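Local coordinates for protein thiosulfate sulfurtransferase TUM1 (Saccharomyces cerevisiae, PDB 3UTN) that accepts persulfide sulfur from NFS1 and passes it to UBA4 in the pathway that thiolates the wobble uridine of tRNAs, at residues V36-S41 / I115-D120; F79-I84 / S127-W132; L134-H139 / K183-Y188; G240-P245 / K292-L297; A259-A264 / E296-P301. One frame throughout, in Å; residues are numbered along the deposited sequence.

Contact 1 of 5, residues V36-S41 / I115-D120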
# COMPACT_ATOMS: atom_id res chain seq x y z
N VAL A 36 -15.09 -3.05 14.48
CA VAL A 36 -16.12 -3.89 15.08
C VAL A 36 -17.40 -3.09 15.22
O VAL A 36 -18.49 -3.63 15.04
CB VAL A 36 -15.70 -4.54 16.42
CG1 VAL A 36 -14.56 -5.51 16.18
CG2 VAL A 36 -15.33 -3.50 17.46
N LYS A 37 -17.26 -1.80 15.51
CA LYS A 37 -18.40 -0.91 15.54
C LYS A 37 -19.07 -0.94 14.18
O LYS A 37 -20.27 -1.14 14.06
CB LYS A 37 -17.99 0.51 15.90
CG LYS A 37 -19.17 1.44 16.06
CD LYS A 37 -18.75 2.88 16.25
CE LYS A 37 -19.99 3.74 16.38
NZ LYS A 37 -19.65 5.08 16.93
N LEU A 38 -18.26 -0.77 13.14
CA LEU A 38 -18.75 -0.82 11.77
C LEU A 38 -19.46 -2.15 11.53
O LEU A 38 -20.61 -2.16 11.09
CB LEU A 38 -17.61 -0.63 10.78
CG LEU A 38 -17.92 -0.75 9.29
CD1 LEU A 38 -18.74 0.43 8.81
CD2 LEU A 38 -16.62 -0.85 8.53
N VAL A 39 -18.79 -3.25 11.84
CA VAL A 39 -19.37 -4.57 11.65
C VAL A 39 -20.68 -4.69 12.42
O VAL A 39 -21.69 -5.10 11.87
CB VAL A 39 -18.40 -5.70 12.05
CG1 VAL A 39 -19.08 -7.05 11.95
CG2 VAL A 39 -17.18 -5.66 11.16
N ALA A 40 -20.65 -4.31 13.69
CA ALA A 40 -21.81 -4.46 14.55
C ALA A 40 -22.95 -3.60 14.07
O ALA A 40 -24.11 -4.00 14.14
CB ALA A 40 -21.44 -4.11 15.98
N SER A 41 -22.63 -2.41 13.57
CA SER A 41 -23.65 -1.44 13.20
C SER A 41 -24.15 -1.67 11.79
O SER A 41 -25.22 -1.17 11.42
CB SER A 41 -23.09 -0.03 13.33
OG SER A 41 -22.52 0.15 14.61
N ILE A 115 -18.22 -3.51 2.08
CA ILE A 115 -17.25 -2.71 2.78
C ILE A 115 -16.04 -3.61 2.91
O ILE A 115 -16.09 -4.65 3.58
CB ILE A 115 -17.75 -2.29 4.16
CG1 ILE A 115 -18.94 -1.33 4.02
CG2 ILE A 115 -16.62 -1.65 4.93
CD1 ILE A 115 -19.63 -1.02 5.33
N LEU A 116 -14.97 -3.25 2.23
CA LEU A 116 -13.77 -4.03 2.31
C LEU A 116 -12.92 -3.44 3.39
O LEU A 116 -12.66 -2.25 3.42
CB LEU A 116 -13.03 -4.06 0.98
CG LEU A 116 -13.86 -4.67 -0.14
CD1 LEU A 116 -13.09 -4.60 -1.44
CD2 LEU A 116 -14.28 -6.11 0.16
N VAL A 117 -12.53 -4.29 4.32
CA VAL A 117 -11.68 -3.82 5.37
C VAL A 117 -10.39 -4.58 5.24
O VAL A 117 -10.30 -5.75 5.56
CB VAL A 117 -12.31 -3.97 6.76
CG1 VAL A 117 -11.32 -3.48 7.80
CG2 VAL A 117 -13.61 -3.18 6.83
N VAL A 118 -9.40 -3.87 4.75
CA VAL A 118 -8.18 -4.51 4.39
C VAL A 118 -7.28 -4.53 5.59
O VAL A 118 -7.21 -3.58 6.35
CB VAL A 118 -7.48 -3.76 3.26
CG1 VAL A 118 -6.23 -4.51 2.86
CG2 VAL A 118 -8.43 -3.63 2.08
N TYR A 119 -6.60 -5.64 5.75
CA TYR A 119 -5.61 -5.72 6.77
C TYR A 119 -4.56 -6.65 6.26
O TYR A 119 -4.71 -7.28 5.21
CB TYR A 119 -6.22 -6.24 8.06
CG TYR A 119 -6.79 -7.63 7.98
CD1 TYR A 119 -8.05 -7.87 7.44
CD2 TYR A 119 -6.07 -8.71 8.46
CE1 TYR A 119 -8.57 -9.15 7.38
CE2 TYR A 119 -6.58 -9.99 8.42
CZ TYR A 119 -7.83 -10.20 7.88
OH TYR A 119 -8.31 -11.47 7.84
N ASP A 120 -3.47 -6.72 6.99
CA ASP A 120 -2.48 -7.73 6.71
C ASP A 120 -1.91 -8.14 8.04
O ASP A 120 -2.15 -7.49 9.06
CB ASP A 120 -1.43 -7.21 5.73
CG ASP A 120 -0.66 -6.03 6.26
OD1 ASP A 120 -0.51 -5.88 7.49
OD2 ASP A 120 -0.17 -5.24 5.43
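Leu38 has its CG opposite the backbone N (chi1 176°), and a turn at chi2 of 71° brings both methyls toward the strand at Ile115 and Val117. In Ile115, chi1 is -66°. This leaves CG2 and the far end of the longer branch, CD1, both facing the helix. The two side chains meet tip to tip, methyl against methyl. Leu38 CD2 lies 3.7 Å from Ile115 CG2, and Leu38 CD1 lies 3.9 Å from Ile115 CD1. Two residues along the strand, on the same face, Val117 offers CG2 to the same leucine methyl, with Leu38 CD2 to Val117 CG2 at 4.2 Å. Leu38 alone carries the helix side of this small apolar contact. Near the end of the helix, Ser41 OG bonds to Lys37 O at 2.7 Å, and Ser41 N bonds to the same carbonyl oxygen. A dimethyl sulfoxide molecule, probably from the crystallisation liquor, lies beside Leu38. Helix 32-41 thus packs on one face of the parallel sheet of the first rhodanese unit, where Leu38 also touches Ile47. Strand 115-119 runs between strands 47-51 and 141-145. From its other face, Leu116 and Val118 meet helix 127-136.

Contact 2 of 5, residues F79-I84 / S127-W132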
# COMPACT_ATOMS: atom_id res chain seq x y z
N PHE A 79 -6.72 -11.32 -0.05
CA PHE A 79 -6.40 -10.55 -1.23
C PHE A 79 -4.97 -10.88 -1.56
O PHE A 79 -4.05 -10.49 -0.84
CB PHE A 79 -6.55 -9.07 -0.94
CG PHE A 79 -6.32 -8.19 -2.14
CD1 PHE A 79 -5.04 -7.89 -2.56
CD2 PHE A 79 -7.40 -7.65 -2.83
CE1 PHE A 79 -4.82 -7.07 -3.66
CE2 PHE A 79 -7.19 -6.83 -3.93
CZ PHE A 79 -5.90 -6.53 -4.34
N ASP A 80 -4.79 -11.60 -2.65
CA ASP A 80 -3.48 -12.01 -3.06
C ASP A 80 -2.80 -10.85 -3.76
O ASP A 80 -3.02 -10.61 -4.95
CB ASP A 80 -3.56 -13.23 -3.95
CG ASP A 80 -2.22 -13.90 -4.11
OD1 ASP A 80 -1.20 -13.19 -4.06
OD2 ASP A 80 -2.20 -15.13 -4.27
N ILE A 81 -1.97 -10.14 -3.01
CA ILE A 81 -1.20 -9.02 -3.52
C ILE A 81 -0.45 -9.40 -4.79
O ILE A 81 -0.39 -8.62 -5.74
CB ILE A 81 -0.21 -8.52 -2.43
CG1 ILE A 81 -0.98 -7.75 -1.34
CG2 ILE A 81 0.92 -7.69 -3.01
CD1 ILE A 81 -1.67 -6.49 -1.81
N ASP A 82 0.09 -10.62 -4.81
CA ASP A 82 0.85 -11.10 -5.95
C ASP A 82 -0.03 -11.39 -7.14
O ASP A 82 0.27 -10.97 -8.25
CB ASP A 82 1.63 -12.35 -5.58
CG ASP A 82 2.71 -12.06 -4.58
OD1 ASP A 82 3.33 -10.98 -4.66
OD2 ASP A 82 2.95 -12.92 -3.72
N ALA A 83 -1.11 -12.13 -6.91
CA ALA A 83 -2.00 -12.54 -7.99
C ALA A 83 -2.79 -11.36 -8.52
O ALA A 83 -3.01 -11.25 -9.72
CB ALA A 83 -2.93 -13.64 -7.52
N ILE A 84 -3.19 -10.46 -7.63
CA ILE A 84 -3.98 -9.31 -8.02
C ILE A 84 -3.03 -8.16 -8.32
O ILE A 84 -3.01 -7.12 -7.65
CB ILE A 84 -5.04 -8.95 -6.97
CG1 ILE A 84 -5.70 -10.24 -6.47
CG2 ILE A 84 -6.05 -7.98 -7.55
CD1 ILE A 84 -6.55 -10.09 -5.24
N SER A 127 -1.31 -4.35 3.21
CA SER A 127 -2.70 -3.96 3.30
C SER A 127 -2.95 -2.58 2.72
O SER A 127 -3.93 -2.40 2.02
CB SER A 127 -3.22 -4.07 4.73
OG SER A 127 -2.46 -3.27 5.61
N PRO A 128 -2.04 -1.61 2.95
CA PRO A 128 -2.31 -0.31 2.35
C PRO A 128 -2.34 -0.43 0.84
O PRO A 128 -3.24 0.09 0.20
CB PRO A 128 -1.13 0.55 2.80
CG PRO A 128 -0.65 -0.11 4.05
CD PRO A 128 -0.80 -1.57 3.75
N ARG A 129 -1.35 -1.14 0.29
CA ARG A 129 -1.31 -1.41 -1.13
C ARG A 129 -2.64 -1.98 -1.58
O ARG A 129 -3.20 -1.56 -2.58
CB ARG A 129 -0.21 -2.42 -1.44
CG ARG A 129 -0.25 -2.93 -2.86
CD ARG A 129 0.33 -1.89 -3.78
NE ARG A 129 0.12 -2.23 -5.17
CZ ARG A 129 0.76 -1.65 -6.17
NH1 ARG A 129 1.66 -0.72 -5.93
NH2 ARG A 129 0.51 -2.02 -7.42
N CYS A 130 -3.12 -2.96 -0.82
CA CYS A 130 -4.36 -3.61 -1.14
C CYS A 130 -5.56 -2.68 -1.00
O CYS A 130 -6.37 -2.58 -1.91
CB CYS A 130 -4.55 -4.81 -0.24
SG CYS A 130 -6.21 -5.46 -0.42
N ALA A 131 -5.66 -2.00 0.14
CA ALA A 131 -6.76 -1.06 0.37
C ALA A 131 -6.75 -0.05 -0.76
O ALA A 131 -7.77 0.27 -1.35
CB ALA A 131 -6.60 -0.37 1.70
N TRP A 132 -5.55 0.42 -1.06
CA TRP A 132 -5.37 1.39 -2.10
C TRP A 132 -5.76 0.84 -3.44
O TRP A 132 -6.47 1.49 -4.18
CB TRP A 132 -3.94 1.83 -2.07
CG TRP A 132 -3.53 2.67 -3.22
CD1 TRP A 132 -3.79 4.02 -3.42
CD2 TRP A 132 -2.74 2.25 -4.35
NE1 TRP A 132 -3.22 4.45 -4.58
CE2 TRP A 132 -2.57 3.44 -5.19
CE3 TRP A 132 -2.18 1.06 -4.75
CZ2 TRP A 132 -1.87 3.40 -6.37
CZ3 TRP A 132 -1.46 1.03 -5.94
CH2 TRP A 132 -1.32 2.17 -6.73
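The Phe79 ring lies between two residues: Cys130 SG is over one face, 3.2 Å above the plane and offset toward the rim, and Ile84 CD1 is over the centre of the opposite face. A second flat group, the Arg129 guanidinium, has Trp132 CZ3 over one face, and the Trp132 ring has Arg129 O at its edge. The Cys130 contact is a sulfur-aromatic one in the rhodanese fold. It joins helix 127-136 to the loop that follows strand 77-78. The sulfur sits 3.4 Å from the Phe79 ring centroid, and Cys130 CB adds a CH-pi contact over the same face. Phe79 CG is opposite its backbone N (chi1 -176°), which carries the ring out to the helix. Beside it, Ile81 CD1 rests on Cys130 CB at 3.7 Å and on Arg129 CG at 4.0 Å. The guanidinium of Arg129 goes on to a salt bridge with Asp307 of the second rhodanese region. The Arg129 side chain is about 7 Å from that of the catalytic Cys282. Asp80 shapes the loop by an Asx motif, in which Ala83 N reaches Asp80 OD1 from above the carboxylate plane, at 3.0 Å with an N-H...O angle of 164°.

Contact 3 of 5, residues L134-H139 / K183-Y188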
# COMPACT_ATOMS: atom_id res chain seq x y z
N LEU A 134 -7.87 -1.63 -4.05
CA LEU A 134 -9.32 -1.69 -4.00
C LEU A 134 -9.92 -0.32 -4.26
O LEU A 134 -10.79 -0.17 -5.10
CB LEU A 134 -9.78 -2.20 -2.64
CG LEU A 134 -9.35 -3.64 -2.36
CD1 LEU A 134 -9.64 -3.96 -0.91
CD2 LEU A 134 -10.07 -4.60 -3.29
N GLY A 135 -9.41 0.67 -3.54
CA GLY A 135 -9.85 2.05 -3.70
C GLY A 135 -9.58 2.56 -5.09
O GLY A 135 -10.46 3.13 -5.72
N VAL A 136 -8.36 2.35 -5.59
CA VAL A 136 -8.00 2.83 -6.92
C VAL A 136 -8.91 2.20 -7.94
O VAL A 136 -9.35 2.86 -8.87
CB VAL A 136 -6.53 2.55 -7.27
CG1 VAL A 136 -6.26 2.86 -8.74
CG2 VAL A 136 -5.63 3.40 -6.40
N MET A 137 -9.22 0.93 -7.74
CA MET A 137 -10.11 0.22 -8.62
C MET A 137 -11.56 0.57 -8.38
O MET A 137 -12.46 -0.10 -8.87
CB MET A 137 -9.89 -1.28 -8.50
CG MET A 137 -8.62 -1.75 -9.18
SD MET A 137 -8.47 -1.08 -10.85
CE MET A 137 -9.86 -1.84 -11.69
N GLY A 138 -11.78 1.64 -7.62
CA GLY A 138 -13.09 2.25 -7.49
C GLY A 138 -14.02 1.50 -6.58
O GLY A 138 -15.23 1.70 -6.62
N HIS A 139 -13.48 0.62 -5.74
CA HIS A 139 -14.35 -0.03 -4.80
C HIS A 139 -14.87 1.00 -3.86
O HIS A 139 -14.09 1.74 -3.27
CB HIS A 139 -13.69 -1.17 -4.07
CG HIS A 139 -14.67 -2.02 -3.33
ND1 HIS A 139 -15.33 -3.01 -3.92
CD2 HIS A 139 -15.16 -1.93 -2.04
CE1 HIS A 139 -16.17 -3.58 -3.05
NE2 HIS A 139 -16.06 -2.91 -1.89
N LYS A 183 -5.36 9.26 -11.18
CA LYS A 183 -5.22 10.17 -10.04
C LYS A 183 -4.27 9.63 -8.99
O LYS A 183 -3.85 10.35 -8.09
CB LYS A 183 -6.59 10.42 -9.40
CG LYS A 183 -7.42 11.50 -10.08
CD LYS A 183 -8.62 11.90 -9.23
CE LYS A 183 -9.76 10.89 -9.35
NZ LYS A 183 -10.85 11.14 -8.36
N GLU A 184 -3.93 8.35 -9.10
CA GLU A 184 -3.31 7.64 -7.99
C GLU A 184 -1.96 7.07 -8.30
O GLU A 184 -1.15 6.83 -7.41
CB GLU A 184 -4.23 6.53 -7.53
CG GLU A 184 -5.45 7.05 -6.82
CD GLU A 184 -5.10 7.59 -5.45
OE1 GLU A 184 -5.68 8.61 -5.05
OE2 GLU A 184 -4.25 6.98 -4.78
N ILE A 185 -1.73 6.81 -9.58
CA ILE A 185 -0.54 6.11 -10.01
C ILE A 185 0.22 6.99 -10.96
O ILE A 185 -0.30 7.43 -11.98
CB ILE A 185 -0.89 4.77 -10.69
CG1 ILE A 185 -1.62 3.86 -9.71
CG2 ILE A 185 0.35 4.11 -11.26
CD1 ILE A 185 -2.18 2.60 -10.31
N VAL A 186 1.47 7.26 -10.60
CA VAL A 186 2.37 7.92 -11.51
C VAL A 186 2.98 6.82 -12.35
O VAL A 186 3.48 5.83 -11.82
CB VAL A 186 3.50 8.67 -10.79
CG1 VAL A 186 4.14 9.65 -11.76
CG2 VAL A 186 2.97 9.40 -9.58
N ASP A 187 2.89 6.98 -13.66
CA ASP A 187 3.51 6.04 -14.56
C ASP A 187 4.96 6.45 -14.74
O ASP A 187 5.34 7.58 -14.43
CB ASP A 187 2.78 6.03 -15.90
CG ASP A 187 1.40 5.40 -15.80
OD1 ASP A 187 1.12 4.71 -14.80
OD2 ASP A 187 0.60 5.60 -16.74
N TYR A 188 5.75 5.51 -15.23
CA TYR A 188 7.16 5.75 -15.46
C TYR A 188 7.38 6.96 -16.35
O TYR A 188 8.25 7.78 -16.06
CB TYR A 188 7.81 4.54 -16.11
CG TYR A 188 9.23 4.82 -16.47
CD1 TYR A 188 10.22 4.85 -15.50
CD2 TYR A 188 9.60 5.10 -17.79
CE1 TYR A 188 11.53 5.12 -15.82
CE2 TYR A 188 10.91 5.37 -18.13
CZ TYR A 188 11.87 5.37 -17.14
OH TYR A 188 13.17 5.64 -17.45
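Val136 CG2 meets the aliphatic part of Glu184: it is 3.6 Å from Glu184 CB and 3.7 Å from Glu184 CG. The two side chains cross obliquely, so one methyl lies against the start of the glutamate chain. The other methyl makes a looser contact, Val136 CG1 to Ile185 CD1 at 4.4 Å. Glu184 has CG beside its backbone N (chi1 -72°), and a bend at chi2 (-72°) turns the carboxylate to other partners. Its OE2 accepts from Trp132 NE1, which lies one turn earlier on the same helix as Val136, and pairs with Lys292 in a salt bridge modelled doubtfully short. Val136 itself stands at the last turn of helix 127-136. That helix ends in a Schellman motif with Gly138, at positive phi, as the C-prime residue. His139 N bonds to Leu134 O at 2.9 Å, and Gly138 N bonds to Gly135 O at 2.8 Å. Across the contact, helix 181-184 gives way to the short, weakly bonded strand 185-186 at the edge of the second parallel sheet. Glu184 and Val186 bond through their backbones to Leu305 of strand 303-306. Phe95, from a loop of the first rhodanese region, touches both Val136 and Ile185. Beyond the turn, His139 ND1 bonds to Tyr174 OH.

Contact 4 of 5, residues G240-P245 / K292-L297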
# COMPACT_ATOMS: atom_id res chain seq x y z
N GLY A 240 8.44 2.56 7.34
CA GLY A 240 8.47 2.25 8.76
C GLY A 240 8.49 3.50 9.62
O GLY A 240 7.99 3.49 10.74
N SER A 241 9.04 4.57 9.07
CA SER A 241 9.09 5.85 9.77
C SER A 241 7.69 6.42 9.97
O SER A 241 7.49 7.28 10.81
CB SER A 241 9.95 6.85 9.00
OG SER A 241 9.28 7.32 7.84
N LEU A 242 6.73 5.95 9.19
CA LEU A 242 5.39 6.50 9.24
C LEU A 242 4.43 5.57 9.96
O LEU A 242 3.25 5.85 10.08
CB LEU A 242 4.91 6.83 7.83
CG LEU A 242 5.75 7.91 7.15
CD1 LEU A 242 5.15 8.27 5.81
CD2 LEU A 242 5.85 9.16 8.01
N LEU A 243 4.96 4.46 10.45
CA LEU A 243 4.16 3.51 11.20
C LEU A 243 4.69 3.47 12.61
O LEU A 243 5.88 3.68 12.83
CB LEU A 243 4.26 2.12 10.58
CG LEU A 243 3.79 2.01 9.13
CD1 LEU A 243 3.96 0.59 8.64
CD2 LEU A 243 2.34 2.45 9.02
N ASP A 244 3.80 3.21 13.56
CA ASP A 244 4.26 2.97 14.91
C ASP A 244 5.28 1.83 14.86
O ASP A 244 5.02 0.80 14.24
CB ASP A 244 3.11 2.64 15.85
CG ASP A 244 3.60 2.20 17.21
OD1 ASP A 244 3.74 3.06 18.10
OD2 ASP A 244 3.87 1.00 17.38
N PRO A 245 6.45 2.02 15.50
CA PRO A 245 7.57 1.08 15.41
C PRO A 245 7.22 -0.35 15.79
O PRO A 245 7.71 -1.29 15.15
CB PRO A 245 8.59 1.66 16.40
CG PRO A 245 8.30 3.12 16.41
CD PRO A 245 6.81 3.22 16.29
N LYS A 292 2.32 6.55 1.19
CA LYS A 292 1.29 7.29 0.50
C LYS A 292 0.08 7.42 1.41
O LYS A 292 -0.47 8.50 1.58
CB LYS A 292 0.92 6.55 -0.78
CG LYS A 292 -0.27 7.12 -1.50
CD LYS A 292 -0.53 6.32 -2.75
CE LYS A 292 -1.55 7.03 -3.61
NZ LYS A 292 -2.84 7.14 -2.90
N THR A 293 -0.29 6.31 2.02
CA THR A 293 -1.43 6.25 2.91
C THR A 293 -1.19 7.09 4.15
O THR A 293 -2.09 7.82 4.58
CB THR A 293 -1.73 4.79 3.29
OG1 THR A 293 -2.04 4.07 2.09
CG2 THR A 293 -2.89 4.70 4.25
N ALA A 294 0.02 7.00 4.70
CA ALA A 294 0.41 7.82 5.84
C ALA A 294 0.31 9.30 5.49
O ALA A 294 -0.19 10.09 6.28
CB ALA A 294 1.81 7.48 6.29
N LEU A 295 0.78 9.65 4.29
CA LEU A 295 0.73 11.03 3.83
C LEU A 295 -0.70 11.51 3.68
O LEU A 295 -1.06 12.57 4.17
CB LEU A 295 1.48 11.18 2.51
CG LEU A 295 2.96 10.80 2.60
CD1 LEU A 295 3.62 10.97 1.25
CD2 LEU A 295 3.67 11.62 3.66
N GLU A 296 -1.52 10.70 3.03
CA GLU A 296 -2.92 11.03 2.88
C GLU A 296 -3.60 11.10 4.23
O GLU A 296 -4.46 11.95 4.47
CB GLU A 296 -3.61 10.02 1.99
CG GLU A 296 -3.14 10.16 0.56
CD GLU A 296 -3.32 8.89 -0.24
OE1 GLU A 296 -3.64 7.84 0.36
OE2 GLU A 296 -3.14 8.97 -1.46
N LEU A 297 -3.21 10.19 5.12
CA LEU A 297 -3.66 10.21 6.49
C LEU A 297 -3.30 11.53 7.13
O LEU A 297 -4.11 12.12 7.83
CB LEU A 297 -3.02 9.06 7.27
CG LEU A 297 -3.45 8.91 8.72
CD1 LEU A 297 -4.94 8.64 8.78
CD2 LEU A 297 -2.66 7.75 9.30
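The backbone bond from Leu297 N to Thr293 O, 2.7 Å long, spans the helical turn on which Ala294 and Leu295 meet Leu242. This turn belongs to helix 286-297 of the second rhodanese unit. The helix follows the loop that carries the catalytic Cys282, and it packs here on the connection between strand 234-236 and helix 255-267. Leu242 closes a short 3-10 segment, in which Leu243 N bonds to Gly240 O at 3.2 Å. Its chi1 of -63° sets CG opposite the carbonyl carbon, and its CB and CD1 both press on the Ala294 methyl from the same side. Both sit close to it: Leu242 CB lies 3.5 Å from Ala294 CB, with CG set a little further back. Leu295 joins from the side with its tip, Leu295 CD2. The Leu295 side chain also touches Thr278 and Cys280 of strand 278-281, so the helix is seated on the sheet. Leu242 is backed by Leu261 and Ala264 of helix 255-267. On the far side of the helix, Lys292 pairs with Glu296, although the modelled separation is too short for its exact value to be trusted. At the centre of the contact, Leu242 CD1 lies 3.5 Å from Ala294 CB, tighter than usual van der Waals packing.

Contact 5 of 5, residues A259-A264 / E296-P301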
# COMPACT_ATOMS: atom_id res chain seq x y z
N ALA A 259 2.84 14.37 13.81
CA ALA A 259 4.04 14.22 14.62
C ALA A 259 4.93 13.16 14.00
O ALA A 259 6.13 13.36 13.82
CB ALA A 259 3.69 13.85 16.05
N THR A 260 4.33 12.04 13.64
CA THR A 260 5.07 10.97 12.99
C THR A 260 5.64 11.44 11.66
O THR A 260 6.83 11.26 11.39
CB THR A 260 4.18 9.74 12.81
OG1 THR A 260 3.83 9.24 14.10
CG2 THR A 260 4.92 8.66 12.04
N LEU A 261 4.80 12.05 10.83
CA LEU A 261 5.24 12.53 9.53
C LEU A 261 6.35 13.56 9.67
O LEU A 261 7.41 13.39 9.08
CB LEU A 261 4.08 13.10 8.71
CG LEU A 261 4.46 13.65 7.33
CD1 LEU A 261 5.23 12.62 6.52
CD2 LEU A 261 3.23 14.12 6.58
N GLU A 262 6.12 14.61 10.46
CA GLU A 262 7.14 15.64 10.63
C GLU A 262 8.43 15.06 11.20
O GLU A 262 9.51 15.49 10.81
CB GLU A 262 6.63 16.83 11.46
CG GLU A 262 6.47 16.55 12.94
CD GLU A 262 6.28 17.80 13.79
OE1 GLU A 262 6.67 18.90 13.35
OE2 GLU A 262 5.75 17.66 14.92
N LYS A 263 8.31 14.08 12.09
CA LYS A 263 9.47 13.40 12.66
C LYS A 263 10.20 12.64 11.57
O LYS A 263 11.42 12.71 11.46
CB LYS A 263 9.05 12.45 13.79
CG LYS A 263 10.19 11.77 14.53
CD LYS A 263 11.00 12.75 15.37
CE LYS A 263 11.91 12.02 16.35
NZ LYS A 263 12.80 11.03 15.68
N ALA A 264 9.44 11.92 10.74
CA ALA A 264 10.02 11.20 9.61
C ALA A 264 10.70 12.18 8.67
O ALA A 264 11.83 11.95 8.25
CB ALA A 264 8.95 10.42 8.89
N GLU A 296 -1.52 10.70 3.03
CA GLU A 296 -2.92 11.03 2.88
C GLU A 296 -3.60 11.10 4.23
O GLU A 296 -4.46 11.95 4.47
CB GLU A 296 -3.61 10.02 1.99
CG GLU A 296 -3.14 10.16 0.56
CD GLU A 296 -3.32 8.89 -0.24
OE1 GLU A 296 -3.64 7.84 0.36
OE2 GLU A 296 -3.14 8.97 -1.46
N LEU A 297 -3.21 10.19 5.12
CA LEU A 297 -3.66 10.21 6.49
C LEU A 297 -3.30 11.53 7.13
O LEU A 297 -4.11 12.12 7.83
CB LEU A 297 -3.02 9.06 7.27
CG LEU A 297 -3.45 8.91 8.72
CD1 LEU A 297 -4.94 8.64 8.78
CD2 LEU A 297 -2.66 7.75 9.30
N ALA A 298 -2.08 12.00 6.87
CA ALA A 298 -1.58 13.27 7.37
C ALA A 298 -2.23 14.45 6.65
O ALA A 298 -1.94 15.60 6.95
CB ALA A 298 -0.07 13.33 7.23
N GLY A 299 -3.11 14.14 5.70
CA GLY A 299 -3.82 15.16 4.96
C GLY A 299 -2.98 15.72 3.83
O GLY A 299 -3.32 16.75 3.26
N VAL A 300 -1.88 15.05 3.51
CA VAL A 300 -1.10 15.42 2.34
C VAL A 300 -1.96 15.11 1.12
O VAL A 300 -2.39 13.98 0.93
CB VAL A 300 0.24 14.68 2.26
CG1 VAL A 300 1.02 15.09 1.03
CG2 VAL A 300 1.06 14.93 3.52
N PRO A 301 -2.26 16.14 0.31
CA PRO A 301 -3.14 15.92 -0.82
C PRO A 301 -2.39 15.41 -2.03
O PRO A 301 -1.17 15.51 -2.10
CB PRO A 301 -3.69 17.32 -1.10
CG PRO A 301 -2.65 18.25 -0.60
CD PRO A 301 -1.84 17.55 0.45
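The apolar part of the contact is carried by one branch, Leu261 CD2. It touches Ala298 CB at 3.5 Å, which is closer than carbons usually pack. It also touches Val300 CG2 at 3.8 Å, where the leucine and valine side chains cross at about a right angle. The leucine has CG opposite its backbone N (chi1 180°) and chi2 of 53°, which together carry CD2 across to Ala298 and Val300, just beyond helix 286-297. In Val300, CG2 is the branch beside the backbone N, and it is this branch that meets the leucine. The polar part is backbone bonding that shapes the helix end. Gly299, at positive phi, completes a Schellman motif. Gly299 N bonds to Glu296 O at 2.9 Å, and Val300 N probably bonds to Leu295 O. On either side of Gly299, Ala298 and Val300 both point toward Leu261. A further polar tie runs from Ala298 O to His258 NE2, in the residue just before segment 259-264 on the same helix. Helix 255-267 thus lies beside the end of helix 286-297 in the second rhodanese unit. Leu261 also touches Leu295, and Ile257 touches Ala298. From Val300 the chain runs on to strand 303-306.

Contacts 1 and 2 belong to the first rhodanese unit. Their segments alternate along the chain, and their centres are 16 Å apart. They touch where strand 115-119 leads to helix 127-136. Contact 3 uses the end of that same helix, its centre about 12 Å from that of contact 2, and joins it to the first strand of the second sheet. Contacts 4 and 5 follow in the second unit. Their centres are about 7 Å apart, they share Glu296 and Leu297, and both lie on helix 286-297. The two units each have a five-stranded parallel sheet of order 1-5-4-2-3. Contacts 3 and 4 also touch through charged side chains, consistent with a link between the units near the helix after the catalytic loop.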